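Local atomic coordinates of maltose/maltodextrin-binding protein (Thermus thermophilus, PDB entry 2GH9), a protein that binds maltotriose and probably, as a periplasmic-type solute-binding protein, delivers it to a membrane sugar transporter. Residues R129-E132 against E133-A136; A195-F198 against I199-R203; G212-Y215 against G216-D219; A323-S326 against K327-L331. All coordinates share one frame; numbering follows the deposited sequence.

All four contacts are local, each made within a single helix or at one of its ends. Contacts 1 and 3 are N-caps, contact 2 is mid-helix and contact 4 is a C-terminal exit. Contacts 1 and 2 touch: Trp131 CH2 packs 3.5 Å from Phe198 CE1, joining two helices through aromatic rings. Contact 3 has its nearest atoms about 4 Å from those of contact 2, and it reaches the bound sugar, with the Tyr215 side chain about 4 Å from a glucose unit. Contact 4 stands apart, its nearest atoms about 11 Å from those of contacts 1 and 3 and about 14 Å from those of contact 2; its Phe325 side chain is about 11 Å from the ligand.

Contact 1 of 4, residues R129-E132 against E133-A136; sequences RTWE and EFLA
Trp131 overlaps Leu135 with one face of its indole: Leu135 CB sits 4.0 Å above the ring plane, offset toward the rim, and Leu135 CD2 lies 3.6 Å from Trp131 NE1. This is the first turn of helix 131-141, whose N-cap is Thr130. A chi1 of 166° carries the indole away from the backbone N of Trp131 and beside its carbonyl carbon, where it meets Phe134 and Leu135. Phe134 lies obliquely to the six-membered ring, with CE2 3.6 Å from Trp131 CZ3 and the planes at 45°. Large flat groups suit this side because it is buried: Tyr206 meets Trp131 edge-to-face, and Phe149 and Phe252 meet Phe134 likewise.

The other side of the turn is polar. Thr130, with a short hydroxyl arm, suits the N-cap because OG1 reaches forward to accept from Glu133 N at 3.2 Å. Glu133 runs its carboxylate back to Arg129, and OE2 accepts that residue's amide in a nearly straight bond (Arg129 N to Glu133 OE2, 2.7 Å). A carboxylate at a helix N-terminus is also likely to be favoured by the helix dipole. With an alanine here, the amide of Arg129 is likely to lose this acceptor and the guanidinium to be set free to turn. That guanidinium lies nearly coplanar with the carboxylate and grips it side-on in a salt bridge, so that Glu133 OE1 accepts from both Arg129 NH2, at 2.9 Å, and Arg129 NE, at 3.1 Å.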
ATOM      1  N   ARG A 129       6.433 -17.423 -16.142  1.00 32.63           N
ATOM      2  CA  ARG A 129       6.380 -18.486 -15.136  1.00 31.92           C
ATOM      3  C   ARG A 129       7.561 -18.477 -14.162  1.00 30.83           C
ATOM      4  O   ARG A 129       7.468 -19.022 -13.067  1.00 30.50           O
ATOM      5  CB  ARG A 129       6.348 -19.829 -15.835  1.00 32.36           C
ATOM      6  CG  ARG A 129       5.111 -20.064 -16.688  1.00 32.47           C
ATOM      7  CD  ARG A 129       5.253 -21.334 -17.486  1.00 34.07           C
ATOM      8  NE  ARG A 129       6.034 -21.166 -18.717  1.00 36.31           N
ATOM      9  CZ  ARG A 129       6.168 -22.119 -19.639  1.00 37.74           C
ATOM     10  NH1 ARG A 129       5.569 -23.298 -19.476  1.00 39.91           N
ATOM     11  NH2 ARG A 129       6.889 -21.905 -20.735  1.00 37.84           N
ATOM     12  N   THR A 130       8.678 -17.890 -14.583  1.00 29.40           N
ATOM     13  CA  THR A 130       9.901 -17.870 -13.792  1.00 28.38           C
ATOM     14  C   THR A 130      10.596 -16.519 -13.957  1.00 27.83           C
ATOM     15  O   THR A 130      10.254 -15.722 -14.829  1.00 27.63           O
ATOM     16  CB  THR A 130      10.906 -18.980 -14.272  1.00 28.19           C
ATOM     17  OG1 THR A 130      11.285 -18.721 -15.634  1.00 26.60           O
ATOM     18  CG2 THR A 130      10.313 -20.360 -14.164  1.00 25.09           C
ATOM     19  N   TRP A 131      11.599 -16.291 -13.120  1.00 27.46           N
ATOM     20  CA  TRP A 131      12.454 -15.139 -13.244  1.00 27.50           C
ATOM     21  C   TRP A 131      13.085 -15.050 -14.630  1.00 27.27           C
ATOM     22  O   TRP A 131      13.171 -13.981 -15.204  1.00 27.22           O
ATOM     23  CB  TRP A 131      13.576 -15.165 -12.197  1.00 26.40           C
ATOM     24  CG  TRP A 131      14.638 -14.174 -12.540  1.00 26.31           C
ATOM     25  CD1 TRP A 131      15.851 -14.439 -13.111  1.00 25.46           C
ATOM     26  CD2 TRP A 131      14.543 -12.744 -12.441  1.00 25.17           C
ATOM     27  NE1 TRP A 131      16.525 -13.267 -13.337  1.00 25.51           N
ATOM     28  CE2 TRP A 131      15.746 -12.215 -12.938  1.00 24.48           C
ATOM     29  CE3 TRP A 131      13.551 -11.859 -11.967  1.00 25.80           C
ATOM     30  CZ2 TRP A 131      16.003 -10.851 -12.972  1.00 25.03           C
ATOM     31  CZ3 TRP A 131      13.807 -10.505 -11.993  1.00 24.72           C
ATOM     32  CH2 TRP A 131      15.030 -10.011 -12.495  1.00 26.40           C
ATOM     33  N   GLU A 132      13.545 -16.181 -15.145  1.00 27.86           N
ATOM     34  CA  GLU A 132      14.353 -16.193 -16.370  1.00 28.74           C
ATOM     35  C   GLU A 132      13.469 -15.840 -17.572  1.00 29.08           C
ATOM     36  O   GLU A 132      13.868 -15.104 -18.470  1.00 28.91           O
ATOM     37  CB  GLU A 132      15.023 -17.568 -16.555  1.00 28.82           C
ATOM     38  CG  GLU A 132      16.180 -17.899 -15.549  1.00 29.20           C
ATOM     39  CD  GLU A 132      15.739 -18.202 -14.104  1.00 30.24           C
ATOM     40  OE1 GLU A 132      14.647 -18.789 -13.893  1.00 30.58           O
ATOM     41  OE2 GLU A 132      16.515 -17.853 -13.166  1.00 29.89           O
ATOM     42  N   GLU A 133      12.255 -16.369 -17.556  1.00 29.25           N
ATOM     43  CA  GLU A 133      11.257 -16.074 -18.573  1.00 30.11           C
ATOM     44  C   GLU A 133      10.806 -14.599 -18.541  1.00 29.75           C
ATOM     45  O   GLU A 133      10.599 -13.983 -19.581  1.00 30.19           O
ATOM     46  CB  GLU A 133      10.052 -16.979 -18.346  1.00 30.62           C
ATOM     47  CG  GLU A 133       9.397 -17.461 -19.593  1.00 32.65           C
ATOM     48  CD  GLU A 133       8.327 -18.476 -19.303  1.00 31.44           C
ATOM     49  OE1 GLU A 133       8.446 -19.615 -19.793  1.00 35.89           O
ATOM     50  OE2 GLU A 133       7.377 -18.144 -18.583  1.00 33.17           O
ATOM     51  N   PHE A 134      10.657 -14.055 -17.333  1.00 29.88           N
ATOM     52  CA  PHE A 134      10.326 -12.647 -17.114  1.00 29.88           C
ATOM     53  C   PHE A 134      11.437 -11.750 -17.614  1.00 29.71           C
ATOM     54  O   PHE A 134      11.179 -10.791 -18.324  1.00 29.61           O
ATOM     55  CB  PHE A 134      10.094 -12.373 -15.616  1.00 28.85           C
ATOM     56  CG  PHE A 134      10.177 -10.904 -15.236  1.00 29.03           C
ATOM     57  CD1 PHE A 134       9.083 -10.058 -15.425  1.00 27.45           C
ATOM     58  CD2 PHE A 134      11.333 -10.386 -14.662  1.00 26.26           C
ATOM     59  CE1 PHE A 134       9.159  -8.717 -15.083  1.00 27.71           C
ATOM     60  CE2 PHE A 134      11.405  -9.059 -14.307  1.00 26.99           C
ATOM     61  CZ  PHE A 134      10.310  -8.221 -14.519  1.00 27.16           C
ATOM     62  N   LEU A 135      12.664 -12.068 -17.205  1.00 30.45           N
ATOM     63  CA  LEU A 135      13.836 -11.312 -17.587  1.00 31.16           C
ATOM     64  C   LEU A 135      13.983 -11.232 -19.095  1.00 31.65           C
ATOM     65  O   LEU A 135      14.152 -10.140 -19.640  1.00 31.82           O
ATOM     66  CB  LEU A 135      15.103 -11.902 -16.958  1.00 31.18           C
ATOM     67  CG  LEU A 135      16.411 -11.159 -17.251  1.00 30.75           C
ATOM     68  CD1 LEU A 135      16.314  -9.662 -16.914  1.00 26.67           C
ATOM     69  CD2 LEU A 135      17.567 -11.843 -16.496  1.00 31.12           C
ATOM     70  N   ALA A 136      13.887 -12.380 -19.756  1.00 32.32           N
ATOM     71  CA  ALA A 136      14.024 -12.461 -21.215  1.00 33.06           C
ATOM     72  C   ALA A 136      12.956 -11.629 -21.935  1.00 33.63           C
ATOM     73  O   ALA A 136      13.263 -10.879 -22.865  1.00 34.35           O
ATOM     74  CB  ALA A 136      13.962 -13.913 -21.675  1.00 32.81           C
TER

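Contact 2 of 4, residues A195-F198 against I199-R203; sequences ALQF and IKDLR
Phe198 and Leu202, one turn apart on helix 189-204, cross at a slant, with the leucine lying over one face of the ring. Leu202 CG stands 4.3 Å from the centroid of the Phe198 ring, 23° off its normal, a CH-pi contact displaced toward the rim. Both methyls lie on that same face, near the rim: Leu202 CD2 is 3.8 Å from Phe198 CZ, and Leu202 CD1 is 3.9 Å from Phe198 CE2. Phe198 suits this buried side because its ring also meets Phe162 edge-to-face.

Around the helix, Gln197 and Asp201 form a polar pair with the same spacing. The glutamine chain bends at chi2 (54°), which folds its amide forward, alongside the next turn, and lets NE2 donate to Asp201 OD1 at 3.0 Å. Their flat groups are turned 46° apart. Asp201 OD1 lies in the plane of the amide, whereas the amide nitrogen approaches OD1 from above the carboxylate plane. Lys200 instead passes against helices 341-357 and 363-378, its NZ bonded to Ser361 OG and Pro359 O.

Asp201 OD1 also lies 3.1 Å from Gln197 O, another acceptor and so an unfavourable neighbour. The donor supplied by Gln197 NE2 would offset this crowding of negative charge. Being neutral, the amide probably leaves the carboxylate charged, and the long, weak ion pair of Asp201 OD2 with Lys205 NZ would balance that charge only in part.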
ATOM      1  N   ALA A 195      19.260  -7.815  -1.170  1.00 26.91           N
ATOM      2  CA  ALA A 195      18.122  -7.106  -1.738  1.00 26.44           C
ATOM      3  C   ALA A 195      18.599  -5.905  -2.527  1.00 26.05           C
ATOM      4  O   ALA A 195      18.194  -5.709  -3.669  1.00 25.25           O
ATOM      5  CB  ALA A 195      17.145  -6.661  -0.652  1.00 26.59           C
ATOM      6  N   LEU A 196      19.471  -5.103  -1.921  1.00 25.96           N
ATOM      7  CA  LEU A 196      19.950  -3.879  -2.577  1.00 26.20           C
ATOM      8  C   LEU A 196      20.791  -4.148  -3.832  1.00 25.91           C
ATOM      9  O   LEU A 196      20.706  -3.390  -4.803  1.00 26.38           O
ATOM     10  CB  LEU A 196      20.759  -3.017  -1.610  1.00 26.64           C
ATOM     11  CG  LEU A 196      20.004  -2.320  -0.482  1.00 27.15           C
ATOM     12  CD1 LEU A 196      20.969  -1.347   0.234  1.00 29.83           C
ATOM     13  CD2 LEU A 196      18.774  -1.603  -1.033  1.00 26.06           C
ATOM     14  N   GLN A 197      21.579  -5.220  -3.820  1.00 26.41           N
ATOM     15  CA  GLN A 197      22.312  -5.639  -5.041  1.00 26.33           C
ATOM     16  C   GLN A 197      21.378  -6.075  -6.188  1.00 25.87           C
ATOM     17  O   GLN A 197      21.554  -5.677  -7.343  1.00 25.98           O
ATOM     18  CB  GLN A 197      23.284  -6.770  -4.701  1.00 26.92           C
ATOM     19  CG  GLN A 197      24.321  -7.051  -5.798  1.00 28.08           C
ATOM     20  CD  GLN A 197      25.116  -5.801  -6.205  1.00 29.77           C
ATOM     21  OE1 GLN A 197      25.808  -5.199  -5.388  1.00 32.84           O
ATOM     22  NE2 GLN A 197      24.991  -5.404  -7.453  1.00 30.23           N
ATOM     23  N   PHE A 198      20.366  -6.878  -5.876  1.00 25.61           N
ATOM     24  CA  PHE A 198      19.357  -7.222  -6.885  1.00 25.23           C
ATOM     25  C   PHE A 198      18.655  -5.972  -7.445  1.00 25.29           C
ATOM     26  O   PHE A 198      18.448  -5.853  -8.676  1.00 24.39           O
ATOM     27  CB  PHE A 198      18.314  -8.197  -6.326  1.00 24.83           C
ATOM     28  CG  PHE A 198      17.135  -8.366  -7.226  1.00 24.21           C
ATOM     29  CD1 PHE A 198      17.278  -9.017  -8.429  1.00 22.33           C
ATOM     30  CD2 PHE A 198      15.899  -7.834  -6.898  1.00 23.04           C
ATOM     31  CE1 PHE A 198      16.219  -9.140  -9.300  1.00 21.90           C
ATOM     32  CE2 PHE A 198      14.831  -7.950  -7.769  1.00 21.98           C
ATOM     33  CZ  PHE A 198      14.986  -8.615  -8.964  1.00 23.50           C
ATOM     34  N   ILE A 199      18.283  -5.048  -6.548  1.00 25.63           N
ATOM     35  CA  ILE A 199      17.666  -3.798  -6.984  1.00 26.03           C
ATOM     36  C   ILE A 199      18.644  -3.003  -7.860  1.00 26.62           C
ATOM     37  O   ILE A 199      18.264  -2.548  -8.932  1.00 26.51           O
ATOM     38  CB  ILE A 199      17.093  -2.949  -5.823  1.00 25.89           C
ATOM     39  CG1 ILE A 199      15.964  -3.706  -5.111  1.00 25.40           C
ATOM     40  CG2 ILE A 199      16.582  -1.593  -6.362  1.00 24.92           C
ATOM     41  CD1 ILE A 199      15.697  -3.276  -3.665  1.00 25.61           C
ATOM     42  N   LYS A 200      19.899  -2.880  -7.442  1.00 27.26           N
ATOM     43  CA  LYS A 200      20.927  -2.296  -8.339  1.00 28.94           C
ATOM     44  C   LYS A 200      20.983  -2.973  -9.704  1.00 28.73           C
ATOM     45  O   LYS A 200      21.001  -2.302 -10.743  1.00 28.78           O
ATOM     46  CB  LYS A 200      22.313  -2.337  -7.708  1.00 28.91           C
ATOM     47  CG  LYS A 200      22.534  -1.266  -6.708  1.00 31.47           C
ATOM     48  CD  LYS A 200      23.915  -1.385  -6.020  1.00 31.57           C
ATOM     49  CE  LYS A 200      25.079  -0.970  -6.927  1.00 34.43           C
ATOM     50  NZ  LYS A 200      26.372  -1.125  -6.167  1.00 34.63           N
ATOM     51  N   ASP A 201      20.973  -4.305  -9.690  1.00 29.39           N
ATOM     52  CA  ASP A 201      21.083  -5.099 -10.908  1.00 28.92           C
ATOM     53  C   ASP A 201      19.941  -4.833 -11.856  1.00 29.03           C
ATOM     54  O   ASP A 201      20.112  -4.965 -13.058  1.00 27.99           O
ATOM     55  CB  ASP A 201      21.146  -6.609 -10.604  1.00 29.40           C
ATOM     56  CG  ASP A 201      22.431  -7.033  -9.904  1.00 30.64           C
ATOM     57  OD1 ASP A 201      23.392  -6.236  -9.817  1.00 30.37           O
ATOM     58  OD2 ASP A 201      22.479  -8.191  -9.426  1.00 31.87           O
ATOM     59  N   LEU A 202      18.763  -4.499 -11.320  1.00 29.24           N
ATOM     60  CA  LEU A 202      17.601  -4.155 -12.144  1.00 29.26           C
ATOM     61  C   LEU A 202      17.928  -2.957 -13.054  1.00 29.18           C
ATOM     62  O   LEU A 202      17.336  -2.790 -14.108  1.00 28.65           O
ATOM     63  CB  LEU A 202      16.354  -3.856 -11.260  1.00 28.79           C
ATOM     64  CG  LEU A 202      15.624  -5.060 -10.618  1.00 27.65           C
ATOM     65  CD1 LEU A 202      14.464  -4.635  -9.710  1.00 25.78           C
ATOM     66  CD2 LEU A 202      15.096  -6.009 -11.680  1.00 25.73           C
ATOM     67  N   ARG A 203      18.865  -2.125 -12.624  1.00 30.60           N
ATOM     68  CA  ARG A 203      19.307  -1.002 -13.452  1.00 31.44           C
ATOM     69  C   ARG A 203      20.606  -1.331 -14.182  1.00 31.66           C
ATOM     70  O   ARG A 203      20.649  -1.262 -15.383  1.00 32.28           O
ATOM     71  CB  ARG A 203      19.489   0.248 -12.606  1.00 31.47           C
ATOM     72  CG  ARG A 203      19.926   1.491 -13.388  1.00 31.43           C
ATOM     73  CD  ARG A 203      19.822   2.716 -12.496  1.00 31.76           C
ATOM     74  NE  ARG A 203      18.419   3.099 -12.308  1.00 32.31           N
ATOM     75  CZ  ARG A 203      17.963   3.918 -11.362  1.00 31.43           C
ATOM     76  NH1 ARG A 203      18.784   4.461 -10.482  1.00 34.22           N
ATOM     77  NH2 ARG A 203      16.666   4.187 -11.295  1.00 30.79           N
TER

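Contact 3 of 4, residues G212-Y215 against G216-D219; sequences GVDY and GVAD
Tyr215 O accepts the amide of Asp219 at 2.9 Å, the shortest sound polar bond here and an early rung of helix 215-224. The two side chains run side by side in the same direction, with Tyr215 CE2 3.7 Å from Asp219 CB and the ring and carboxylate planes 36° apart. Each polar end is used elsewhere: Tyr215 OH bonds Asn232 ND2, and Asp219 OD1 bonds Tyr240 OH. A glucose unit of the ligand touches Tyr215, so this helix start forms part of the sugar pocket.

Asp214 is the N-cap. Its CG sits between backbone N and carbonyl carbon (chi1 58°), which turns OD1 toward the amide of Val217; Val217 N meets Asp214 OD1 nearly along its C-O axis, at 3.2 Å. The valine is tight against the same oxygen, Val217 CG2 lying 3.1 Å from Asp214 OD1. Before the cap, Val213 CG1 reaches 3.8 Å from Val217 CG1 and 4.2 Å from Ala218 CB, the latter spanning the cap as a hydrophobic staple. Gly212 suits its positive phi, where a side chain would strike the preceding carbonyl.

A negatively charged cap facing the helix N-terminus probably steadies the turn from which Tyr215 reaches the sugar.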
ATOM      1  N   GLY A 212      15.662   8.094 -13.028  1.00 34.49           N
ATOM      2  CA  GLY A 212      14.499   8.961 -13.113  1.00 33.95           C
ATOM      3  C   GLY A 212      13.161   8.290 -12.893  1.00 33.33           C
ATOM      4  O   GLY A 212      12.156   8.973 -12.716  1.00 33.68           O
ATOM      5  N   VAL A 213      13.122   6.958 -12.881  1.00 32.74           N
ATOM      6  CA  VAL A 213      11.830   6.266 -12.836  1.00 31.89           C
ATOM      7  C   VAL A 213      11.248   6.250 -11.415  1.00 31.10           C
ATOM      8  O   VAL A 213      11.726   5.535 -10.526  1.00 30.81           O
ATOM      9  CB  VAL A 213      11.904   4.847 -13.419  1.00 32.01           C
ATOM     10  CG1 VAL A 213      10.494   4.261 -13.577  1.00 31.41           C
ATOM     11  CG2 VAL A 213      12.611   4.879 -14.777  1.00 33.29           C
ATOM     12  N   ASP A 214      10.198   7.046 -11.231  1.00 29.91           N
ATOM     13  CA  ASP A 214       9.468   7.109  -9.980  1.00 28.85           C
ATOM     14  C   ASP A 214       8.038   6.601 -10.206  1.00 27.66           C
ATOM     15  O   ASP A 214       7.709   6.108 -11.282  1.00 27.63           O
ATOM     16  CB  ASP A 214       9.508   8.539  -9.407  1.00 29.12           C
ATOM     17  CG  ASP A 214       8.937   9.574 -10.338  1.00 29.92           C
ATOM     18  OD1 ASP A 214       8.330   9.222 -11.375  1.00 29.35           O
ATOM     19  OD2 ASP A 214       9.130  10.780 -10.034  1.00 33.30           O
ATOM     20  N   TYR A 215       7.183   6.715  -9.199  1.00 26.92           N
ATOM     21  CA  TYR A 215       5.818   6.229  -9.332  1.00 26.25           C
ATOM     22  C   TYR A 215       5.154   6.718 -10.617  1.00 25.85           C
ATOM     23  O   TYR A 215       4.600   5.931 -11.364  1.00 25.19           O
ATOM     24  CB  TYR A 215       4.948   6.627  -8.122  1.00 25.77           C
ATOM     25  CG  TYR A 215       3.629   5.932  -8.222  1.00 25.71           C
ATOM     26  CD1 TYR A 215       3.471   4.630  -7.754  1.00 26.02           C
ATOM     27  CD2 TYR A 215       2.575   6.517  -8.904  1.00 25.56           C
ATOM     28  CE1 TYR A 215       2.254   3.956  -7.921  1.00 24.77           C
ATOM     29  CE2 TYR A 215       1.381   5.867  -9.066  1.00 25.81           C
ATOM     30  CZ  TYR A 215       1.224   4.584  -8.574  1.00 24.93           C
ATOM     31  OH  TYR A 215       0.030   3.957  -8.768  1.00 25.24           O
ATOM     32  N   GLY A 216       5.204   8.027 -10.869  1.00 26.15           N
ATOM     33  CA  GLY A 216       4.470   8.619 -11.985  1.00 26.60           C
ATOM     34  C   GLY A 216       4.950   8.217 -13.367  1.00 26.76           C
ATOM     35  O   GLY A 216       4.150   8.058 -14.299  1.00 27.66           O
ATOM     36  N   VAL A 217       6.262   8.047 -13.492  1.00 27.77           N
ATOM     37  CA  VAL A 217       6.879   7.629 -14.752  1.00 27.24           C
ATOM     38  C   VAL A 217       6.382   6.243 -15.135  1.00 26.83           C
ATOM     39  O   VAL A 217       5.903   6.020 -16.259  1.00 26.00           O
ATOM     40  CB  VAL A 217       8.416   7.660 -14.631  1.00 27.81           C
ATOM     41  CG1 VAL A 217       9.082   7.028 -15.847  1.00 28.10           C
ATOM     42  CG2 VAL A 217       8.915   9.108 -14.391  1.00 27.64           C
ATOM     43  N   ALA A 218       6.452   5.309 -14.182  1.00 26.74           N
ATOM     44  CA  ALA A 218       6.027   3.928 -14.449  1.00 26.41           C
ATOM     45  C   ALA A 218       4.517   3.829 -14.629  1.00 25.84           C
ATOM     46  O   ALA A 218       4.034   3.134 -15.520  1.00 24.90           O
ATOM     47  CB  ALA A 218       6.508   2.985 -13.335  1.00 26.07           C
ATOM     48  N   ASP A 219       3.772   4.516 -13.765  1.00 26.12           N
ATOM     49  CA  ASP A 219       2.331   4.472 -13.833  1.00 26.83           C
ATOM     50  C   ASP A 219       1.840   5.112 -15.124  1.00 27.00           C
ATOM     51  O   ASP A 219       0.923   4.592 -15.765  1.00 26.97           O
ATOM     52  CB  ASP A 219       1.715   5.177 -12.637  1.00 26.70           C
ATOM     53  CG  ASP A 219       0.218   4.993 -12.578  1.00 27.18           C
ATOM     54  OD1 ASP A 219      -0.246   3.840 -12.668  1.00 28.61           O
ATOM     55  OD2 ASP A 219      -0.485   6.013 -12.457  1.00 29.78           O
TER

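Contact 4 of 4, residues A323-S326 against K327-L331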
ATOM      1  N   ALA A 323      -9.907 -12.410  -7.751  1.00 27.54           N
ATOM      2  CA  ALA A 323      -9.245 -13.717  -7.964  1.00 27.80           C
ATOM      3  C   ALA A 323      -7.723 -13.571  -8.115  1.00 28.09           C
ATOM      4  O   ALA A 323      -6.956 -14.360  -7.544  1.00 29.42           O
ATOM      5  CB  ALA A 323      -9.822 -14.425  -9.196  1.00 28.44           C
ATOM      6  N   GLY A 324      -7.292 -12.556  -8.865  1.00 27.96           N
ATOM      7  CA  GLY A 324      -5.869 -12.277  -9.039  1.00 27.47           C
ATOM      8  C   GLY A 324      -5.164 -11.969  -7.721  1.00 27.50           C
ATOM      9  O   GLY A 324      -4.145 -12.573  -7.381  1.00 26.40           O
ATOM     10  N   PHE A 325      -5.700 -11.035  -6.960  1.00 26.79           N
ATOM     11  CA  PHE A 325      -5.080 -10.704  -5.674  1.00 26.94           C
ATOM     12  C   PHE A 325      -5.220 -11.759  -4.573  1.00 27.25           C
ATOM     13  O   PHE A 325      -4.382 -11.796  -3.646  1.00 27.63           O
ATOM     14  CB  PHE A 325      -5.512  -9.315  -5.195  1.00 26.11           C
ATOM     15  CG  PHE A 325      -4.807  -8.206  -5.907  1.00 25.07           C
ATOM     16  CD1 PHE A 325      -3.514  -7.843  -5.537  1.00 24.91           C
ATOM     17  CD2 PHE A 325      -5.399  -7.557  -6.964  1.00 24.29           C
ATOM     18  CE1 PHE A 325      -2.847  -6.847  -6.206  1.00 24.06           C
ATOM     19  CE2 PHE A 325      -4.732  -6.550  -7.635  1.00 24.18           C
ATOM     20  CZ  PHE A 325      -3.443  -6.209  -7.251  1.00 24.01           C
ATOM     21  N   SER A 326      -6.212 -12.642  -4.684  1.00 27.33           N
ATOM     22  CA  SER A 326      -6.348 -13.781  -3.762  1.00 28.14           C
ATOM     23  C   SER A 326      -5.194 -14.781  -3.880  1.00 28.22           C
ATOM     24  O   SER A 326      -4.933 -15.564  -2.968  1.00 28.66           O
ATOM     25  CB  SER A 326      -7.697 -14.515  -3.968  1.00 29.04           C
ATOM     26  OG  SER A 326      -7.610 -15.571  -4.934  1.00 32.63           O
ATOM     27  N   LYS A 327      -4.493 -14.756  -5.004  1.00 28.04           N
ATOM     28  CA  LYS A 327      -3.362 -15.622  -5.206  1.00 27.64           C
ATOM     29  C   LYS A 327      -2.062 -14.927  -4.794  1.00 26.94           C
ATOM     30  O   LYS A 327      -1.027 -15.572  -4.682  1.00 27.19           O
ATOM     31  CB  LYS A 327      -3.330 -16.084  -6.669  1.00 29.40           C
ATOM     32  CG  LYS A 327      -4.499 -17.065  -7.034  1.00 30.83           C
ATOM     33  CD  LYS A 327      -4.271 -18.449  -6.387  1.00 34.42           C
ATOM     34  CE  LYS A 327      -5.580 -19.297  -6.196  1.00 35.99           C
ATOM     35  NZ  LYS A 327      -6.402 -18.909  -5.000  1.00 38.03           N
ATOM     36  N   VAL A 328      -2.130 -13.615  -4.568  1.00 25.20           N
ATOM     37  CA  VAL A 328      -0.972 -12.820  -4.174  1.00 23.93           C
ATOM     38  C   VAL A 328      -0.958 -12.592  -2.666  1.00 23.67           C
ATOM     39  O   VAL A 328       0.091 -12.723  -2.033  1.00 22.51           O
ATOM     40  CB  VAL A 328      -0.917 -11.460  -4.946  1.00 23.55           C
ATOM     41  CG1 VAL A 328       0.199 -10.569  -4.394  1.00 22.10           C
ATOM     42  CG2 VAL A 328      -0.752 -11.682  -6.434  1.00 20.96           C
ATOM     43  N   PHE A 329      -2.111 -12.276  -2.067  1.00 23.46           N
ATOM     44  CA  PHE A 329      -2.125 -11.947  -0.632  1.00 23.46           C
ATOM     45  C   PHE A 329      -1.520 -12.994   0.290  1.00 23.80           C
ATOM     46  O   PHE A 329      -0.838 -12.643   1.239  1.00 22.87           O
ATOM     47  CB  PHE A 329      -3.536 -11.594  -0.123  1.00 23.16           C
ATOM     48  CG  PHE A 329      -4.088 -10.278  -0.654  1.00 22.96           C
ATOM     49  CD1 PHE A 329      -3.287  -9.350  -1.323  1.00 21.20           C
ATOM     50  CD2 PHE A 329      -5.424  -9.972  -0.449  1.00 23.52           C
ATOM     51  CE1 PHE A 329      -3.823  -8.161  -1.788  1.00 22.03           C
ATOM     52  CE2 PHE A 329      -5.967  -8.795  -0.920  1.00 22.28           C
ATOM     53  CZ  PHE A 329      -5.161  -7.874  -1.576  1.00 23.36           C
ATOM     54  N   PRO A 330      -1.774 -14.283   0.034  1.00 24.52           N
ATOM     55  CA  PRO A 330      -1.167 -15.300   0.909  1.00 24.99           C
ATOM     56  C   PRO A 330       0.356 -15.378   0.882  1.00 25.21           C
ATOM     57  O   PRO A 330       0.943 -15.974   1.786  1.00 25.51           O
ATOM     58  CB  PRO A 330      -1.762 -16.609   0.387  1.00 25.26           C
ATOM     59  CG  PRO A 330      -3.024 -16.201  -0.278  1.00 25.49           C
ATOM     60  CD  PRO A 330      -2.655 -14.902  -0.967  1.00 24.86           C
ATOM     61  N   LEU A 331       0.983 -14.791  -0.133  1.00 24.43           N
ATOM     62  CA  LEU A 331       2.448 -14.732  -0.196  1.00 24.12           C
ATOM     63  C   LEU A 331       3.058 -13.657   0.719  1.00 23.96           C
ATOM     64  O   LEU A 331       4.244 -13.711   1.055  1.00 23.73           O
ATOM     65  CB  LEU A 331       2.884 -14.477  -1.625  1.00 23.27           C
ATOM     66  CG  LEU A 331       2.324 -15.390  -2.702  1.00 21.41           C
ATOM     67  CD1 LEU A 331       2.819 -14.914  -4.053  1.00 20.95           C
ATOM     68  CD2 LEU A 331       2.645 -16.880  -2.445  1.00 18.59           C
TER
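Phe325 and Phe329 share one first torsion, chi1 -77° and -69°, which puts each CG opposite its carbonyl carbon and brings the two rings to the same side of the chain. Here helix 320-326 gives way to the short 3-10 turn 329-331 leading to strand 333-334. The rings meet obliquely, planes 40° apart, with Phe325 CD1 3.8 Å from Phe329 CE1. Phe325 CB comes over the Phe329 face in a CH-pi contact, 4.2 Å from the ring centroid. Aromatic residues suit both places, for each also packs on Ile306, at the edge of the larger sheet.

Phe325 O accepts two backbone donors, Phe329 N nearly head-on at 2.8 Å and Val328 N from above the carbonyl plane at 3.0 Å, and it also lies above one face of the Phe329 ring, 3.4 Å from CG. Before it, Lys327 N bonds to Gly324 O at 3.2 Å, three residues back, as the helix tightens, and Ser326 OG donates to Ala323 O. Replacing Phe329 by an alanine would probably uncover the flank of Phe325 CB and CD1, opening a gap beside Ile306.

Pro330 suits the exit because it has no amide hydrogen to give: its CD sits 3.1 Å from Ser326 O, where a helix would place the next donor. The bonding has already shifted to partners three residues back, so the proline probably keeps the helix from resuming, while the two bonds to Phe325 O probably link the helix end to the 3-10 turn.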